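PDB 5WAB: putative beta-glucosidase from Bifidobacterium adolescentis, which hydrolyses beta-glucosidic bonds as a family 3 glycoside hydrolase and may also release terminal arabinopyranosyl units from ginsenosides. Local coordinates for residues E178-A183 / V524-R529; A593-P598 / F627-E632; D636-A641 / D664-A669. One frame throughout, in Å; residues are numbered along the deposited sequence.

Contact 1: residues E178-A183 / V524-R529; sequences EIYFPA and VFVGYR
I179, on helix 173-180, packs against the turn at V524-V526 with both branches of its side chain. From CB, CG1 stands anti to the carbonyl carbon (chi1 -55°) and lies along the backbone of V524, 3.8 Å from its CA. The second torsion then carries the tip, CD1, to 3.4 Å from V524 O and to 3.7 Å from R529 NE, so a hydrocarbon end meets the extended arginine tip to tip. The other branch, CG2, sits over the centre of the Y180 ring and comes 4.3 Å from V526 CG2, which in turn is 3.9 Å from Y180 OH. An alanine here would remove both branches and would probably loosen the packing against V524 and R529, V526 and the Y180 ring face. Apolar V524 and V526 suit this buried place, since their side chains meet I179 and need no polar partner. The guanidinium of R529 is engaged by salt bridges to D128 and E601, while E178 turns its OE2 to W630 N and R174. Helix 173-180 of the N-terminal, TIM-barrel-related domain thus packs on the turn leading into helix 528-531, with P129 of helix 129-144 touching R529.

Contact 2: residues A593-P598 / F627-E632; sequences AAVARP and FAYWSE
Locally, V595-R597 runs opposite to Y629-S631, too far off for backbone pairing: V595 CA lies 8.0 Å from S631 CA, and R597 CA 8.1 Å from Y629 CA. V595 and R597 are both extended, so their side chains point to the same side, toward the strand, and close on Y629. The tyrosine takes the crowded rotamer, CG between the backbone N and the carbonyl carbon (chi1 57°), which raises its ring toward the loop. A flat ring suits this place, offering a face to a methyl and an edge to an arginine. V595 CG2 makes a CH-pi contact over the middle of that face, 3.5 Å from the centroid of the Y629 ring. R597 crosses at about a right angle, its chain bent at chi3: CD is 3.7 Å from Y629 CD2, and NH1 lies in plane at the ring edge. With the planes 63° apart, the guanidinium does not stack; one of its faces covers Y629 CB. A593 is small enough to lie at the ring. E640 and H638 hold the Y629 hydroxyl. In this fibronectin type III-like domain, the loop between strands 580-590 and 601-610 thus packs on strand 628-631, while V595 and W630 touch R174 of helix 173-180.

Contact 3: residues D636-A641 / D664-A669; sequences DWHVEA and DGDGKA
D666 OD2 is gripped twice, by V639 N at 2.8 Å with a fairly straight N-H (158°) and by K668 NZ at 2.8 Å in a salt bridge, both reaching it from above the carboxylate plane. The other oxygen, OD1, accepts from K668 N at 3.2 Å and closes an Asx turn, so one short acid organises the loop and fastens it to strand 636-639 of the fibronectin type III-like domain. Its rotamer, CG between the backbone N and the carbonyl carbon (chi1 56°), brings the carboxylate to the backbone of the strand. The backbone completes the grip: D666 N donates to V639 O at 3.0 Å, in the carbonyl plane, so V639 is held through both its N-H and its C=O. Such concentrated donors would be expected to keep D666 ionised. G665 suits its place because a CB would press on A641 N and on the preceding carbonyl; its CA instead offers a CA-H...O contact to V639 O. G667 readily adopts the positive phi that the turn needs. H638 presents its ring edge to D666, CD2 being 2.9 Å from OD1. Long and flexible, K668 stays extended until chi4 (70°) turns its NZ onto W637 O, 3.0 Å away, and its CE lies 3.6 Å from D636 OD2.

Overall arrangement
The contacts follow in series along the chain, contact 1 closing before contact 2 opens and contact 2 before contact 3, and they form a continuous chain in space. The centres of contacts 1 and 2 are about 12 Å apart, those of 2 and 3 about 10 Å, and those of 1 and 3 about 21 Å. Contact 1 joins parts of the N- and C-terminal family 3 domains and meets the fibronectin type III-like domain through E178, beside W630 and W637, and through F525 and R529, which pack on P598. Contacts 2 and 3 share the two-stranded antiparallel sheet of 628-631 and 636-639, so that this hairpin touches helix 173-180 with one part and segment 664-669 with another.

Contact 1: residues E178-A183 / V524-R529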
# COMPACT_ATOMS: atom_id res chain seq x y z
N GLU A 178 15.06 3.99 5.98
CA GLU A 178 15.05 2.91 4.99
C GLU A 178 13.70 2.21 4.86
O GLU A 178 13.42 1.64 3.80
CB GLU A 178 16.12 1.87 5.31
CG GLU A 178 17.55 2.39 5.28
CD GLU A 178 18.58 1.27 5.31
OE1 GLU A 178 18.25 0.14 4.88
OE2 GLU A 178 19.71 1.51 5.78
N ILE A 179 12.87 2.20 5.91
CA ILE A 179 11.62 1.45 5.91
C ILE A 179 10.41 2.37 5.80
O ILE A 179 9.61 2.26 4.87
CB ILE A 179 11.50 0.53 7.15
CG1 ILE A 179 12.72 -0.40 7.27
CG2 ILE A 179 10.20 -0.24 7.11
CD1 ILE A 179 12.92 -1.33 6.10
N TYR A 180 10.25 3.30 6.74
CA TYR A 180 8.99 4.03 6.88
C TYR A 180 8.95 5.33 6.10
O TYR A 180 7.86 5.87 5.89
CB TYR A 180 8.72 4.28 8.37
CG TYR A 180 8.72 2.98 9.14
CD1 TYR A 180 7.59 2.18 9.18
CD2 TYR A 180 9.87 2.53 9.79
CE1 TYR A 180 7.58 0.98 9.85
CE2 TYR A 180 9.87 1.32 10.48
CZ TYR A 180 8.72 0.55 10.50
OH TYR A 180 8.70 -0.66 11.17
N PHE A 181 10.09 5.82 5.62
CA PHE A 181 10.15 7.06 4.84
C PHE A 181 10.14 6.84 3.33
O PHE A 181 9.46 7.60 2.64
CB PHE A 181 11.39 7.88 5.23
CG PHE A 181 11.23 8.67 6.50
CD1 PHE A 181 10.01 8.71 7.16
CD2 PHE A 181 12.31 9.34 7.05
CE1 PHE A 181 9.87 9.44 8.34
CE2 PHE A 181 12.18 10.06 8.23
CZ PHE A 181 10.95 10.11 8.87
N PRO A 182 10.88 5.87 2.77
CA PRO A 182 11.10 5.87 1.30
C PRO A 182 9.84 5.93 0.45
O PRO A 182 9.88 6.52 -0.63
CB PRO A 182 11.87 4.56 1.07
CG PRO A 182 12.63 4.37 2.31
CD PRO A 182 11.69 4.81 3.41
N ALA A 183 8.74 5.31 0.89
CA ALA A 183 7.50 5.41 0.12
C ALA A 183 6.98 6.84 0.10
O ALA A 183 6.55 7.34 -0.95
CB ALA A 183 6.45 4.45 0.69
N VAL A 524 15.55 -2.47 10.59
CA VAL A 524 15.18 -2.53 9.17
C VAL A 524 14.70 -3.91 8.76
O VAL A 524 14.24 -4.08 7.63
CB VAL A 524 16.33 -2.10 8.24
CG1 VAL A 524 16.69 -0.63 8.50
CG2 VAL A 524 17.54 -3.00 8.41
N PHE A 525 14.77 -4.90 9.66
CA PHE A 525 14.42 -6.28 9.31
C PHE A 525 12.92 -6.50 9.51
O PHE A 525 12.46 -7.10 10.48
CB PHE A 525 15.27 -7.27 10.12
CG PHE A 525 16.73 -7.20 9.79
CD1 PHE A 525 17.24 -7.88 8.69
CD2 PHE A 525 17.59 -6.42 10.54
CE1 PHE A 525 18.59 -7.81 8.38
CE2 PHE A 525 18.94 -6.34 10.23
CZ PHE A 525 19.44 -7.04 9.15
N VAL A 526 12.16 -6.00 8.55
CA VAL A 526 10.71 -6.06 8.55
C VAL A 526 10.27 -6.99 7.43
O VAL A 526 10.75 -6.88 6.30
CB VAL A 526 10.09 -4.66 8.37
CG1 VAL A 526 8.58 -4.75 8.28
CG2 VAL A 526 10.51 -3.76 9.53
N GLY A 527 9.36 -7.91 7.75
CA GLY A 527 8.82 -8.79 6.72
C GLY A 527 9.89 -9.68 6.12
O GLY A 527 10.74 -10.22 6.82
N TYR A 528 9.87 -9.79 4.78
CA TYR A 528 10.81 -10.68 4.11
C TYR A 528 12.25 -10.26 4.31
O TYR A 528 13.16 -11.09 4.18
CB TYR A 528 10.50 -10.75 2.61
CG TYR A 528 10.97 -9.54 1.85
CD1 TYR A 528 10.21 -8.38 1.82
CD2 TYR A 528 12.17 -9.55 1.15
CE1 TYR A 528 10.63 -7.26 1.12
CE2 TYR A 528 12.60 -8.44 0.44
CZ TYR A 528 11.83 -7.30 0.44
OH TYR A 528 12.24 -6.18 -0.25
N ARG A 529 12.49 -8.99 4.65
CA ARG A 529 13.85 -8.56 4.97
C ARG A 529 14.43 -9.39 6.11
O ARG A 529 15.64 -9.66 6.12
CB ARG A 529 13.86 -7.08 5.32
CG ARG A 529 13.74 -6.17 4.13
CD ARG A 529 13.51 -4.72 4.56
NE ARG A 529 13.80 -3.79 3.47
CZ ARG A 529 12.97 -3.54 2.46
NH1 ARG A 529 11.80 -4.15 2.39
NH2 ARG A 529 13.33 -2.69 1.52

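Contact 2: residues A593-P598 / F627-E632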
# COMPACT_ATOMS: atom_id res chain seq x y z
N ALA A 593 28.73 -5.64 4.99
CA ALA A 593 28.85 -4.19 5.11
C ALA A 593 29.13 -3.80 6.56
O ALA A 593 29.06 -4.63 7.48
CB ALA A 593 27.58 -3.48 4.61
N ALA A 594 29.45 -2.52 6.75
CA ALA A 594 29.70 -2.00 8.09
C ALA A 594 28.45 -1.96 8.95
O ALA A 594 28.57 -1.77 10.16
CB ALA A 594 30.31 -0.60 8.00
N VAL A 595 27.27 -2.11 8.35
CA VAL A 595 26.02 -2.17 9.09
C VAL A 595 25.29 -3.45 8.71
O VAL A 595 25.56 -4.07 7.68
CB VAL A 595 25.13 -0.93 8.82
CG1 VAL A 595 25.87 0.34 9.18
CG2 VAL A 595 24.68 -0.90 7.36
N ALA A 596 24.35 -3.83 9.57
CA ALA A 596 23.49 -4.98 9.30
C ALA A 596 22.51 -4.65 8.18
O ALA A 596 21.88 -3.58 8.19
CB ALA A 596 22.75 -5.39 10.57
N ARG A 597 22.40 -5.55 7.21
CA ARG A 597 21.53 -5.36 6.06
C ARG A 597 20.82 -6.67 5.73
O ARG A 597 21.38 -7.75 5.92
CB ARG A 597 22.32 -4.89 4.83
CG ARG A 597 23.18 -3.65 5.07
CD ARG A 597 23.55 -2.99 3.76
NE ARG A 597 22.35 -2.53 3.06
CZ ARG A 597 22.36 -2.04 1.83
NH1 ARG A 597 23.50 -1.95 1.16
NH2 ARG A 597 21.23 -1.65 1.26
N PRO A 598 19.57 -6.59 5.26
CA PRO A 598 18.88 -7.79 4.78
C PRO A 598 19.64 -8.43 3.62
O PRO A 598 20.39 -7.77 2.90
CB PRO A 598 17.52 -7.26 4.31
CG PRO A 598 17.35 -5.96 5.04
CD PRO A 598 18.72 -5.39 5.18
N PHE A 627 21.76 0.73 -4.04
CA PHE A 627 22.88 0.09 -3.36
C PHE A 627 23.25 0.77 -2.05
O PHE A 627 24.27 0.40 -1.45
CB PHE A 627 24.10 0.06 -4.28
CG PHE A 627 23.84 -0.59 -5.61
CD1 PHE A 627 23.91 -1.97 -5.75
CD2 PHE A 627 23.55 0.18 -6.73
CE1 PHE A 627 23.67 -2.56 -6.97
CE2 PHE A 627 23.32 -0.41 -7.95
CZ PHE A 627 23.37 -1.78 -8.07
N ALA A 628 22.47 1.73 -1.59
CA ALA A 628 22.86 2.58 -0.47
C ALA A 628 22.01 2.28 0.76
O ALA A 628 20.79 2.14 0.67
CB ALA A 628 22.73 4.06 -0.83
N TYR A 629 22.66 2.23 1.92
CA TYR A 629 21.97 2.20 3.19
C TYR A 629 22.09 3.55 3.87
O TYR A 629 22.92 4.38 3.49
CB TYR A 629 22.52 1.09 4.11
CG TYR A 629 24.01 1.17 4.41
CD1 TYR A 629 24.50 2.01 5.41
CD2 TYR A 629 24.93 0.40 3.70
CE1 TYR A 629 25.85 2.08 5.69
CE2 TYR A 629 26.28 0.46 3.98
CZ TYR A 629 26.74 1.31 4.97
OH TYR A 629 28.08 1.37 5.25
N TRP A 630 21.26 3.77 4.88
CA TRP A 630 21.39 4.97 5.69
C TRP A 630 22.46 4.76 6.74
O TRP A 630 22.41 3.79 7.51
CB TRP A 630 20.06 5.32 6.35
CG TRP A 630 20.13 6.63 7.06
CD1 TRP A 630 20.33 6.83 8.40
CD2 TRP A 630 20.04 7.93 6.47
NE1 TRP A 630 20.36 8.17 8.68
CE2 TRP A 630 20.18 8.87 7.51
CE3 TRP A 630 19.84 8.39 5.17
CZ2 TRP A 630 20.14 10.24 7.29
CZ3 TRP A 630 19.80 9.75 4.94
CH2 TRP A 630 19.95 10.66 6.00
N SER A 631 23.43 5.66 6.78
CA SER A 631 24.49 5.61 7.78
C SER A 631 24.22 6.67 8.83
O SER A 631 24.21 7.86 8.52
CB SER A 631 25.87 5.82 7.14
OG SER A 631 26.87 5.92 8.14
N GLU A 632 24.03 6.24 10.07
CA GLU A 632 23.89 7.21 11.15
C GLU A 632 25.22 7.87 11.46
O GLU A 632 25.25 8.96 12.03
CB GLU A 632 23.31 6.55 12.40
CG GLU A 632 21.94 5.95 12.19
CD GLU A 632 21.35 5.36 13.45
OE1 GLU A 632 21.91 5.61 14.55
OE2 GLU A 632 20.32 4.66 13.35

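Contact 3: residues D636-A641 / D664-A669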
# COMPACT_ATOMS: atom_id res chain seq x y z
N ASP A 636 23.57 10.31 6.41
CA ASP A 636 23.30 10.41 4.99
C ASP A 636 23.34 9.02 4.39
O ASP A 636 23.82 8.07 5.01
CB ASP A 636 24.31 11.34 4.29
CG ASP A 636 23.83 11.84 2.94
OD1 ASP A 636 22.72 11.45 2.52
OD2 ASP A 636 24.55 12.66 2.32
N TRP A 637 22.81 8.90 3.18
CA TRP A 637 22.93 7.66 2.43
C TRP A 637 24.39 7.38 2.12
O TRP A 637 25.21 8.30 1.98
CB TRP A 637 22.10 7.73 1.15
CG TRP A 637 20.64 7.90 1.44
CD1 TRP A 637 19.91 9.05 1.38
CD2 TRP A 637 19.73 6.87 1.89
NE1 TRP A 637 18.61 8.81 1.74
CE2 TRP A 637 18.47 7.48 2.06
CE3 TRP A 637 19.86 5.51 2.15
CZ2 TRP A 637 17.34 6.77 2.48
CZ3 TRP A 637 18.74 4.79 2.57
CH2 TRP A 637 17.50 5.43 2.73
N HIS A 638 24.74 6.10 2.03
CA HIS A 638 26.12 5.69 1.80
C HIS A 638 26.15 4.45 0.92
O HIS A 638 25.54 3.44 1.26
CB HIS A 638 26.85 5.42 3.12
CG HIS A 638 28.30 5.05 2.95
ND1 HIS A 638 28.85 3.91 3.49
CD2 HIS A 638 29.30 5.67 2.27
CE1 HIS A 638 30.13 3.85 3.17
NE2 HIS A 638 30.42 4.90 2.42
N VAL A 639 26.85 4.55 -0.21
CA VAL A 639 27.16 3.39 -1.05
C VAL A 639 28.57 2.94 -0.68
O VAL A 639 29.54 3.70 -0.84
CB VAL A 639 27.05 3.72 -2.55
CG1 VAL A 639 27.41 2.50 -3.37
CG2 VAL A 639 25.64 4.15 -2.89
N GLU A 640 28.66 1.73 -0.15
CA GLU A 640 29.93 1.15 0.28
C GLU A 640 30.59 0.40 -0.87
O GLU A 640 29.93 -0.30 -1.64
CB GLU A 640 29.66 0.23 1.47
CG GLU A 640 30.85 -0.06 2.36
CD GLU A 640 30.46 -0.87 3.58
OE1 GLU A 640 29.52 -0.46 4.30
OE2 GLU A 640 31.08 -1.93 3.82
N ALA A 641 31.90 0.56 -0.99
CA ALA A 641 32.64 -0.13 -2.04
C ALA A 641 32.58 -1.63 -1.84
O ALA A 641 32.66 -2.12 -0.71
CB ALA A 641 34.09 0.33 -2.07
N ASP A 664 32.32 1.41 -6.72
CA ASP A 664 33.48 2.12 -6.18
C ASP A 664 33.26 2.66 -4.77
O ASP A 664 34.24 2.93 -4.07
CB ASP A 664 33.87 3.31 -7.07
CG ASP A 664 34.05 2.93 -8.52
OD1 ASP A 664 34.21 1.72 -8.81
OD2 ASP A 664 34.06 3.85 -9.36
N GLY A 665 32.02 2.81 -4.33
CA GLY A 665 31.75 3.60 -3.14
C GLY A 665 31.63 5.08 -3.44
O GLY A 665 32.21 5.60 -4.40
N ASP A 666 30.87 5.78 -2.60
CA ASP A 666 30.57 7.18 -2.86
C ASP A 666 31.63 8.15 -2.35
O ASP A 666 31.44 9.36 -2.48
CB ASP A 666 29.20 7.55 -2.28
CG ASP A 666 29.09 7.26 -0.80
OD1 ASP A 666 30.13 7.20 -0.11
OD2 ASP A 666 27.95 7.10 -0.32
N GLY A 667 32.70 7.65 -1.75
CA GLY A 667 33.80 8.50 -1.36
C GLY A 667 33.60 9.34 -0.12
O GLY A 667 34.49 10.14 0.20
N LYS A 668 32.49 9.18 0.60
CA LYS A 668 32.26 9.98 1.80
C LYS A 668 33.31 9.66 2.86
O LYS A 668 33.51 8.50 3.22
CB LYS A 668 30.85 9.76 2.34
CG LYS A 668 29.74 10.30 1.46
CD LYS A 668 28.38 10.14 2.13
CE LYS A 668 27.25 10.60 1.22
NZ LYS A 668 27.02 9.70 0.06
N ALA A 669 33.93 10.71 3.39
CA ALA A 669 34.98 10.59 4.40
C ALA A 669 34.49 11.10 5.75
O ALA A 669 33.51 11.84 5.86
CB ALA A 669 36.24 11.36 3.98